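Local coordinates for ribokinase (Thermotoga maritima, PDB 1VM7), which probably phosphorylates D-ribose at O-5 with ATP and magnesium, yielding D-ribose 5-phosphate, at residues N24-L29 with A106-D111; V28-H33 with E45-P50; D32-P37 with Q115-I120. All blocks are in the same frame, centred on the assembly; numbering follows the deposited sequence.

Contact 1 of 3, residues N24-L29 with A106-D111; sequences NIDIVL and AFIEVD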
loop_
_atom_site.group_PDB
_atom_site.type_symbol
_atom_site.label_atom_id
_atom_site.label_comp_id
_atom_site.label_asym_id
_atom_site.label_seq_id
_atom_site.Cartn_x
_atom_site.Cartn_y
_atom_site.Cartn_z
ATOM N N ASN A 24 5.866 10.099 -6.407
ATOM C CA ASN A 24 4.977 9.224 -5.636
ATOM C C ASN A 24 4.815 7.920 -6.405
ATOM O O ASN A 24 4.828 7.912 -7.653
ATOM C CB ASN A 24 3.626 9.948 -5.527
ATOM C CG ASN A 24 2.634 9.255 -4.630
ATOM O OD1 ASN A 24 2.751 9.283 -3.382
ATOM N ND2 ASN A 24 1.595 8.658 -5.255
ATOM N N ILE A 25 4.667 6.825 -5.678
ATOM C CA ILE A 25 4.195 5.574 -6.228
ATOM C C ILE A 25 2.724 5.525 -5.923
ATOM O O ILE A 25 2.358 5.647 -4.757
ATOM C CB ILE A 25 4.824 4.386 -5.480
ATOM C CG1 ILE A 25 6.344 4.510 -5.502
ATOM C CG2 ILE A 25 4.393 3.068 -6.091
ATOM C CD1 ILE A 25 6.943 4.552 -6.887
ATOM N N ASP A 26 1.890 5.314 -6.943
ATOM C CA ASP A 26 0.454 5.118 -6.712
ATOM C C ASP A 26 0.156 3.633 -6.679
ATOM O O ASP A 26 0.353 2.929 -7.680
ATOM C CB ASP A 26 -0.362 5.812 -7.791
ATOM C CG ASP A 26 -0.311 7.309 -7.664
ATOM O OD1 ASP A 26 -0.245 7.787 -6.537
ATOM O OD2 ASP A 26 -0.376 8.008 -8.678
ATOM N N ILE A 27 -0.323 3.174 -5.527
ATOM C CA ILE A 27 -0.610 1.763 -5.297
ATOM C C ILE A 27 -2.116 1.581 -5.348
ATOM O O ILE A 27 -2.834 2.011 -4.436
ATOM C CB ILE A 27 0.000 1.251 -3.949
ATOM C CG1 ILE A 27 1.523 1.414 -3.968
ATOM C CG2 ILE A 27 -0.353 -0.210 -3.692
ATOM C CD1 ILE A 27 2.115 1.545 -2.604
ATOM N N VAL A 28 -2.604 0.964 -6.439
ATOM C CA VAL A 28 -4.028 0.901 -6.666
ATOM C C VAL A 28 -4.483 -0.473 -6.240
ATOM O O VAL A 28 -4.054 -1.491 -6.795
ATOM C CB VAL A 28 -4.403 1.172 -8.138
ATOM C CG1 VAL A 28 -5.923 1.080 -8.334
ATOM C CG2 VAL A 28 -3.895 2.553 -8.557
ATOM N N LEU A 29 -5.342 -0.499 -5.231
ATOM C CA LEU A 29 -5.893 -1.753 -4.752
ATOM C C LEU A 29 -7.361 -1.820 -5.203
ATOM O O LEU A 29 -8.202 -1.085 -4.731
ATOM C CB LEU A 29 -5.771 -1.853 -3.241
ATOM C CG LEU A 29 -4.331 -1.674 -2.772
ATOM C CD1 LEU A 29 -4.294 -1.197 -1.357
ATOM C CD2 LEU A 29 -3.561 -2.962 -2.996
ATOM N N ALA A 106 1.034 6.560 -2.386
ATOM C CA ALA A 106 -0.389 6.800 -2.172
ATOM C C ALA A 106 -1.065 5.444 -2.320
ATOM O O ALA A 106 -0.782 4.672 -3.259
ATOM C CB ALA A 106 -0.927 7.793 -3.147
ATOM N N PHE A 107 -1.917 5.133 -1.356
ATOM C CA PHE A 107 -2.641 3.862 -1.330
ATOM C C PHE A 107 -4.080 4.137 -1.715
ATOM O O PHE A 107 -4.828 4.767 -0.950
ATOM C CB PHE A 107 -2.598 3.261 0.052
ATOM C CG PHE A 107 -1.217 2.991 0.527
ATOM C CD1 PHE A 107 -0.497 3.972 1.198
ATOM C CD2 PHE A 107 -0.617 1.775 0.288
ATOM C CE1 PHE A 107 0.783 3.715 1.645
ATOM C CE2 PHE A 107 0.673 1.517 0.764
ATOM C CZ PHE A 107 1.362 2.483 1.429
ATOM N N ILE A 108 -4.441 3.674 -2.906
ATOM C CA ILE A 108 -5.678 4.059 -3.549
ATOM C C ILE A 108 -6.574 2.833 -3.583
ATOM O O ILE A 108 -6.285 1.851 -4.263
ATOM C CB ILE A 108 -5.448 4.587 -4.995
ATOM C CG1 ILE A 108 -4.436 5.738 -5.019
ATOM C CG2 ILE A 108 -6.811 5.002 -5.643
ATOM C CD1 ILE A 108 -3.826 6.024 -6.377
ATOM N N GLU A 109 -7.661 2.877 -2.826
ATOM C CA GLU A 109 -8.628 1.767 -2.802
ATOM C C GLU A 109 -9.744 2.119 -3.742
ATOM O O GLU A 109 -10.362 3.135 -3.556
ATOM C CB GLU A 109 -9.138 1.537 -1.377
ATOM C CG GLU A 109 -10.163 0.417 -1.226
ATOM C CD GLU A 109 -10.565 0.137 0.240
ATOM O OE1 GLU A 109 -10.054 0.800 1.180
ATOM O OE2 GLU A 109 -11.388 -0.776 0.442
ATOM N N VAL A 110 -9.960 1.291 -4.780
ATOM C CA VAL A 110 -10.966 1.506 -5.800
ATOM C C VAL A 110 -11.980 0.362 -5.788
ATOM O O VAL A 110 -11.613 -0.801 -5.952
ATOM C CB VAL A 110 -10.366 1.557 -7.252
ATOM C CG1 VAL A 110 -11.347 2.181 -8.177
ATOM C CG2 VAL A 110 -9.128 2.361 -7.314
ATOM N N ASP A 111 -13.257 0.681 -5.591
ATOM C CA ASP A 111 -14.285 -0.370 -5.571
ATOM C C ASP A 111 -14.759 -0.723 -6.987
ATOM O O ASP A 111 -14.220 -0.234 -7.974
ATOM C CB ASP A 111 -15.418 -0.078 -4.560
ATOM C CG ASP A 111 -16.440 0.965 -5.041
ATOM O OD1 ASP A 111 -16.328 1.479 -6.160
ATOM O OD2 ASP A 111 -17.392 1.240 -4.275
#

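Contact 2 of 3, residues V28-H33 with E45-P50; sequences VLKVDH and EMNVFP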
loop_
_atom_site.group_PDB
_atom_site.type_symbol
_atom_site.label_atom_id
_atom_site.label_comp_id
_atom_site.label_asym_id
_atom_site.label_seq_id
_atom_site.Cartn_x
_atom_site.Cartn_y
_atom_site.Cartn_z
ATOM N N VAL A 28 -2.604 0.964 -6.439
ATOM C CA VAL A 28 -4.028 0.901 -6.666
ATOM C C VAL A 28 -4.483 -0.473 -6.240
ATOM O O VAL A 28 -4.054 -1.491 -6.795
ATOM C CB VAL A 28 -4.403 1.172 -8.138
ATOM C CG1 VAL A 28 -5.923 1.080 -8.334
ATOM C CG2 VAL A 28 -3.895 2.553 -8.557
ATOM N N LEU A 29 -5.342 -0.499 -5.231
ATOM C CA LEU A 29 -5.893 -1.753 -4.752
ATOM C C LEU A 29 -7.361 -1.820 -5.203
ATOM O O LEU A 29 -8.202 -1.085 -4.731
ATOM C CB LEU A 29 -5.771 -1.853 -3.241
ATOM C CG LEU A 29 -4.331 -1.674 -2.772
ATOM C CD1 LEU A 29 -4.294 -1.197 -1.357
ATOM C CD2 LEU A 29 -3.561 -2.962 -2.996
ATOM N N LYS A 30 -7.625 -2.717 -6.132
ATOM C CA LYS A 30 -8.941 -2.963 -6.675
ATOM C C LYS A 30 -9.683 -3.922 -5.741
ATOM O O LYS A 30 -9.205 -5.029 -5.483
ATOM C CB LYS A 30 -8.732 -3.618 -8.030
ATOM C CG LYS A 30 -9.851 -3.554 -8.976
ATOM C CD LYS A 30 -9.317 -3.552 -10.405
ATOM C CE LYS A 30 -8.945 -2.125 -10.872
ATOM N NZ LYS A 30 -7.716 -1.559 -10.260
ATOM N N VAL A 31 -10.836 -3.478 -5.236
ATOM C CA VAL A 31 -11.665 -4.267 -4.316
ATOM C C VAL A 31 -13.110 -4.297 -4.780
ATOM O O VAL A 31 -13.545 -3.481 -5.586
ATOM C CB VAL A 31 -11.620 -3.738 -2.849
ATOM C CG1 VAL A 31 -10.260 -3.931 -2.257
ATOM C CG2 VAL A 31 -12.036 -2.265 -2.767
ATOM N N ASP A 32 -13.865 -5.251 -4.258
ATOM C CA ASP A 32 -15.288 -5.345 -4.578
ATOM C C ASP A 32 -16.049 -4.136 -4.013
ATOM O O ASP A 32 -16.797 -3.449 -4.702
ATOM C CB ASP A 32 -15.861 -6.631 -4.007
ATOM C CG ASP A 32 -17.344 -6.731 -4.187
ATOM O OD1 ASP A 32 -17.795 -7.001 -5.320
ATOM O OD2 ASP A 32 -18.061 -6.507 -3.185
ATOM N N HIS A 33 -15.817 -3.871 -2.747
ATOM C CA HIS A 33 -16.535 -2.826 -2.048
ATOM C C HIS A 33 -15.513 -2.155 -1.158
ATOM O O HIS A 33 -14.428 -2.725 -0.897
ATOM C CB HIS A 33 -17.703 -3.440 -1.237
ATOM C CG HIS A 33 -17.277 -4.564 -0.340
ATOM N ND1 HIS A 33 -17.295 -5.884 -0.737
ATOM C CD2 HIS A 33 -16.766 -4.553 0.914
ATOM C CE1 HIS A 33 -16.821 -6.641 0.239
ATOM N NE2 HIS A 33 -16.498 -5.856 1.257
ATOM N N GLU A 45 -6.955 -6.926 -7.337
ATOM C CA GLU A 45 -5.698 -6.675 -8.012
ATOM C C GLU A 45 -4.946 -5.623 -7.252
ATOM O O GLU A 45 -5.567 -4.800 -6.567
ATOM C CB GLU A 45 -5.916 -6.159 -9.426
ATOM C CG GLU A 45 -6.451 -7.171 -10.380
ATOM C CD GLU A 45 -6.417 -6.687 -11.798
ATOM O OE1 GLU A 45 -6.011 -5.517 -12.037
ATOM O OE2 GLU A 45 -6.769 -7.501 -12.683
ATOM N N MET A 46 -3.621 -5.670 -7.395
ATOM C CA MET A 46 -2.738 -4.591 -7.002
ATOM C C MET A 46 -1.887 -4.206 -8.188
ATOM O O MET A 46 -1.244 -5.053 -8.804
ATOM C CB MET A 46 -1.815 -4.991 -5.867
ATOM C CG MET A 46 -0.996 -3.823 -5.353
ATOM S SD MET A 46 0.186 -4.318 -4.091
ATOM C CE MET A 46 1.447 -5.033 -5.083
ATOM N N ASN A 47 -1.923 -2.925 -8.509
ATOM C CA ASN A 47 -1.155 -2.345 -9.587
ATOM C C ASN A 47 -0.485 -1.064 -9.134
ATOM O O ASN A 47 -1.093 -0.242 -8.506
ATOM C CB ASN A 47 -2.094 -2.057 -10.760
ATOM C CG ASN A 47 -2.727 -3.315 -11.300
ATOM O OD1 ASN A 47 -2.118 -4.019 -12.097
ATOM N ND2 ASN A 47 -3.939 -3.607 -10.884
ATOM N N VAL A 48 0.774 -0.903 -9.485
ATOM C CA VAL A 48 1.598 0.186 -9.032
ATOM C C VAL A 48 2.022 1.020 -10.246
ATOM O O VAL A 48 2.368 0.480 -11.295
ATOM C CB VAL A 48 2.802 -0.407 -8.305
ATOM C CG1 VAL A 48 3.645 0.647 -7.691
ATOM C CG2 VAL A 48 2.311 -1.387 -7.186
ATOM N N PHE A 49 1.928 2.335 -10.098
ATOM C CA PHE A 49 2.172 3.260 -11.160
ATOM C C PHE A 49 3.011 4.391 -10.585
ATOM O O PHE A 49 2.805 4.800 -9.435
ATOM C CB PHE A 49 0.855 3.837 -11.668
ATOM C CG PHE A 49 -0.144 2.800 -12.047
ATOM C CD1 PHE A 49 -0.143 2.247 -13.319
ATOM C CD2 PHE A 49 -1.074 2.363 -11.123
ATOM C CE1 PHE A 49 -1.086 1.300 -13.676
ATOM C CE2 PHE A 49 -2.012 1.432 -11.479
ATOM C CZ PHE A 49 -2.016 0.891 -12.743
ATOM N N PRO A 50 3.952 4.906 -11.382
ATOM C CA PRO A 50 4.599 6.137 -10.983
ATOM C C PRO A 50 3.609 7.341 -11.017
ATOM O O PRO A 50 2.693 7.382 -11.818
ATOM C CB PRO A 50 5.745 6.286 -11.971
ATOM C CG PRO A 50 5.442 5.319 -13.114
ATOM C CD PRO A 50 4.357 4.427 -12.724
HETATM O O HOH W 1 -5.325 -2.338 -9.104
#

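Contact 3 of 3, residues D32-P37 with Q115-I120; sequences DHFTKP and QNRIII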
loop_
_atom_site.group_PDB
_atom_site.type_symbol
_atom_site.label_atom_id
_atom_site.label_comp_id
_atom_site.label_asym_id
_atom_site.label_seq_id
_atom_site.Cartn_x
_atom_site.Cartn_y
_atom_site.Cartn_z
ATOM N N ASP A 32 -13.865 -5.251 -4.258
ATOM C CA ASP A 32 -15.288 -5.345 -4.578
ATOM C C ASP A 32 -16.049 -4.136 -4.013
ATOM O O ASP A 32 -16.797 -3.449 -4.702
ATOM C CB ASP A 32 -15.861 -6.631 -4.007
ATOM C CG ASP A 32 -17.344 -6.731 -4.187
ATOM O OD1 ASP A 32 -17.795 -7.001 -5.320
ATOM O OD2 ASP A 32 -18.061 -6.507 -3.185
ATOM N N HIS A 33 -15.817 -3.871 -2.747
ATOM C CA HIS A 33 -16.535 -2.826 -2.048
ATOM C C HIS A 33 -15.513 -2.155 -1.158
ATOM O O HIS A 33 -14.428 -2.725 -0.897
ATOM C CB HIS A 33 -17.703 -3.440 -1.237
ATOM C CG HIS A 33 -17.277 -4.564 -0.340
ATOM N ND1 HIS A 33 -17.295 -5.884 -0.737
ATOM C CD2 HIS A 33 -16.766 -4.553 0.914
ATOM C CE1 HIS A 33 -16.821 -6.641 0.239
ATOM N NE2 HIS A 33 -16.498 -5.856 1.257
ATOM N N PHE A 34 -15.811 -0.942 -0.728
ATOM C CA PHE A 34 -14.914 -0.277 0.188
ATOM C C PHE A 34 -14.828 -1.109 1.461
ATOM O O PHE A 34 -15.849 -1.461 2.065
ATOM C CB PHE A 34 -15.372 1.153 0.491
ATOM C CG PHE A 34 -15.059 2.136 -0.616
ATOM C CD1 PHE A 34 -13.753 2.390 -0.980
ATOM C CD2 PHE A 34 -16.084 2.807 -1.286
ATOM C CE1 PHE A 34 -13.457 3.281 -1.995
ATOM C CE2 PHE A 34 -15.798 3.705 -2.280
ATOM C CZ PHE A 34 -14.475 3.939 -2.642
ATOM N N THR A 35 -13.606 -1.383 1.889
ATOM C CA THR A 35 -13.384 -2.139 3.104
ATOM C C THR A 35 -13.961 -1.389 4.314
ATOM O O THR A 35 -13.703 -0.204 4.525
ATOM C CB THR A 35 -11.904 -2.481 3.318
ATOM O OG1 THR A 35 -11.328 -2.927 2.087
ATOM C CG2 THR A 35 -11.727 -3.593 4.393
ATOM N N LYS A 36 -14.787 -2.089 5.083
ATOM C CA LYS A 36 -15.414 -1.523 6.241
ATOM C C LYS A 36 -14.459 -1.578 7.455
ATOM O O LYS A 36 -13.558 -2.409 7.495
ATOM C CB LYS A 36 -16.679 -2.333 6.552
ATOM C CG LYS A 36 -17.715 -2.376 5.424
ATOM C CD LYS A 36 -18.914 -3.219 5.789
ATOM C CE LYS A 36 -18.561 -4.706 5.723
ATOM N NZ LYS A 36 -18.024 -5.197 4.376
ATOM N N PRO A 37 -14.647 -0.693 8.454
ATOM C CA PRO A 37 -13.894 -0.856 9.699
ATOM C C PRO A 37 -14.035 -2.282 10.262
ATOM O O PRO A 37 -15.137 -2.831 10.299
ATOM C CB PRO A 37 -14.546 0.164 10.620
ATOM C CG PRO A 37 -14.978 1.282 9.613
ATOM C CD PRO A 37 -15.535 0.483 8.494
ATOM N N GLN A 115 -15.276 4.215 -7.831
ATOM C CA GLN A 115 -15.095 5.200 -6.787
ATOM C C GLN A 115 -13.887 4.786 -5.995
ATOM O O GLN A 115 -13.649 3.581 -5.792
ATOM C CB GLN A 115 -16.342 5.339 -5.866
ATOM C CG GLN A 115 -16.123 6.433 -4.799
ATOM C CD GLN A 115 -17.345 6.858 -4.009
ATOM O OE1 GLN A 115 -17.455 8.036 -3.645
ATOM N NE2 GLN A 115 -18.267 5.919 -3.729
ATOM N N ASN A 116 -13.124 5.769 -5.531
ATOM C CA ASN A 116 -11.892 5.495 -4.808
ATOM C C ASN A 116 -11.766 6.347 -3.541
ATOM O O ASN A 116 -12.533 7.296 -3.317
ATOM C CB ASN A 116 -10.669 5.682 -5.746
ATOM C CG ASN A 116 -10.306 7.160 -5.977
ATOM O OD1 ASN A 116 -10.297 7.978 -5.044
ATOM N ND2 ASN A 116 -9.979 7.497 -7.224
ATOM N N ARG A 117 -10.794 5.967 -2.717
ATOM C CA ARG A 117 -10.303 6.819 -1.620
ATOM C C ARG A 117 -8.831 6.528 -1.462
ATOM O O ARG A 117 -8.360 5.496 -1.938
ATOM C CB ARG A 117 -11.038 6.539 -0.303
ATOM C CG ARG A 117 -10.865 5.114 0.178
ATOM C CD ARG A 117 -11.614 4.877 1.436
ATOM N NE ARG A 117 -11.579 3.477 1.815
ATOM C CZ ARG A 117 -12.563 2.867 2.464
ATOM N NH1 ARG A 117 -13.678 3.528 2.790
ATOM N NH2 ARG A 117 -12.467 1.572 2.732
ATOM N N ILE A 118 -8.123 7.441 -0.810
ATOM C CA ILE A 118 -6.668 7.517 -0.912
ATOM C C ILE A 118 -6.054 7.866 0.446
ATOM O O ILE A 118 -6.468 8.839 1.112
ATOM C CB ILE A 118 -6.263 8.598 -1.952
ATOM C CG1 ILE A 118 -6.949 8.367 -3.298
ATOM C CG2 ILE A 118 -4.808 8.639 -2.168
ATOM C CD1 ILE A 118 -6.405 9.299 -4.430
ATOM N N ILE A 119 -5.079 7.050 0.855
ATOM C CA ILE A 119 -4.182 7.397 1.941
ATOM C C ILE A 119 -2.825 7.755 1.338
ATOM O O ILE A 119 -2.251 6.953 0.599
ATOM C CB ILE A 119 -4.002 6.247 2.903
ATOM C CG1 ILE A 119 -5.319 5.963 3.662
ATOM C CG2 ILE A 119 -2.922 6.592 3.908
ATOM C CD1 ILE A 119 -5.371 4.546 4.246
ATOM N N ILE A 120 -2.329 8.945 1.678
ATOM C CA ILE A 120 -1.103 9.475 1.137
ATOM C C ILE A 120 -0.021 9.501 2.198
ATOM O O ILE A 120 -0.226 10.063 3.252
ATOM C CB ILE A 120 -1.300 10.912 0.594
ATOM C CG1 ILE A 120 -2.125 10.840 -0.685
ATOM C CG2 ILE A 120 0.075 11.556 0.280
ATOM C CD1 ILE A 120 -2.506 12.157 -1.245
HETATM O O HOH W 2 -16.082 1.856 4.054
#

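Contact 1 of 3, residues N24-L29 with A106-D111
The carbonyl oxygen of Ile108 has two grips. Leu29 N donates a hydrogen bond of 2.7 Å to Ile108 O, almost along the C=O axis. The CA-H of Val28 adds a longer contact to the same oxygen. This is parallel pairing of strands 24-30 and 105-110, the two central strands of the four-stranded lid sheet of a PfkB-family ribokinase. Four further backbone bonds complete the pairing. Ala106 N and Ile108 N donate to Ile25 O and Ile27 O, Ile27 N donates to Ala106 O, and Val110 N donates to Leu29 O. That last bond is the longest, and its donor lies 26° above the carbonyl plane.

Asp26, Val28, Ala106 and Ile108 point to one face of the sheet. There the CB of Ala106 meets two polar side chains. With CG anti to its backbone N (chi1 -174°), Asn24 brings ND2 to 3.4 Å from Ala106 CB. Asp26 OD1 lies 3.5 Å from Ala106 CB. The CD1 of Ile108 crosses obliquely to Asp26 CB, at 3.7 Å. Asn24 and Asp26 are predicted substrate ligands, so these methyls border the probable ribose site. Further along, Val28 CG1 crosses the CG2 methyl of Val110 at 3.6 Å.

Ile27, Leu29, Phe107 and Glu109 point to the other face. The carboxylate of Glu109 is held by Thr35 and Arg117. Ile27 and Phe107 both pack against the second subunit: Ile27 on its Phe107, and Phe107 on its Leu29. This fits the lid-to-lid clasp of ribokinase dimers. Within the chain Ile27 and Phe107 lie side by side, with Ile27 CD1 3.7 Å from Phe107 CE2.

Contact 2 of 3, residues V28-H33 with E45-P50
Lys30 holds CG anti to its backbone N (chi1 -160°), then bends at chi3 (-85°) and chi4. The bends turn NZ back toward Asn47, which has CG anti to its carbonyl carbon (chi1 -62°). A water joins the two groups. It accepts from Lys30 NZ at 2.8 Å and from Asn47 ND2 at 2.6 Å, and donates to Val28 O. Asn47 ND2 also donates to Glu45 OE1 at 3.0 Å, using the anti lone pair of that oxygen. These two bonds fix the rotation of the amide.

The frame is the antiparallel hairpin of strands 24-30 and 40-51, on one side of the lid sheet of this chain. Val28 and Asn47 form a hydrogen-bonded pair: Val28 N donates to Asn47 O at 2.8 Å, and Asn47 N returns a bond to Val28 O. Lys30 N donates to Glu45 O, but the return bond from Glu45 N is weak.

Val28, Lys30, Glu45 and Asn47 point to one face. There Val28 CG2 meets the ring edge of Phe49 at CE2, 3.7 Å away. On the other face Leu29 CD2 packs alongside Met46 CG at 3.6 Å, next to the second subunit.

Lys30 NZ and Glu45 OE1 are 4.7 Å apart and not in contact. Their opposite charges probably still attract, but the polar link itself runs through the water and the Asn47 amide.

Contact 3 of 3, residues D32-P37 with Q115-I120
Arg117 takes the crowded first torsion, with CG between the backbone N and the carbonyl carbon (chi1 61°). From there the chain runs extended to NE and carries the guanidinium to the loop 32-37. This loop joins the two strands of the lid hairpin. It packs against strand 116-121, outermost in this chain, where the sheet continues into the second subunit. NH2 of Arg117 donates to Thr35 O at 2.8 Å, on a lone pair of that oxygen. The bond is somewhat bent, at 147°. A water donates to Thr35 O and accepts from Arg117 NH1, each at 3.2 Å, so a second path closes beside the direct one.

Phe34 keeps CG beside its backbone N and reaches Arg117 tip to tip. Phe34 CD1 sits over the centre of one guanidinium face, with the ring and guanidinium planes 39° apart. At the far end of the ring, Phe34 CZ is 3.3 Å from Gln115 O, and Asn116 N lies at the ring edge. The extended Gln115 side chain runs at about a right angle to that of Phe34, with CG in the plane at the ring edge.

Glu109 forms a salt bridge to Arg117 NH2 and accepts from Thr35 OG1. This acid probably offsets the charge of Arg117, whose NH2 lies close to NH1 of Arg117 in the second subunit. An alanine at Arg117 would remove the bond to Thr35 O, the salt bridge to Glu109 and the flat group that Phe34 packs on, and would probably loosen the loop. Arg117 CG also touches the ring, 3.8 Å from Phe34 CE1.

All three contacts belong to one four-stranded lid sheet and reach the second subunit. Contact 1 is its centre, and contacts 2 and 3 lie about 6 and 9 Å from it, centre to centre. Contact 2 shares Val28 and Leu29 with contact 1. Asp26 N and Phe49 O, 2.7 Å apart, probably hydrogen-bond to link them. Contact 3 is tied to contact 1 by Glu109 OE2 and Thr35 OG1, also 2.7 Å apart. Contact 1 holds part of the predicted ribose site: the side chain of Asn24 is about 4 Å from Gly52 and about 6 Å from that of Glu149. In contact 3, strand 116-121 pairs with a strand of the second subunit, continuing the sheet across the interface.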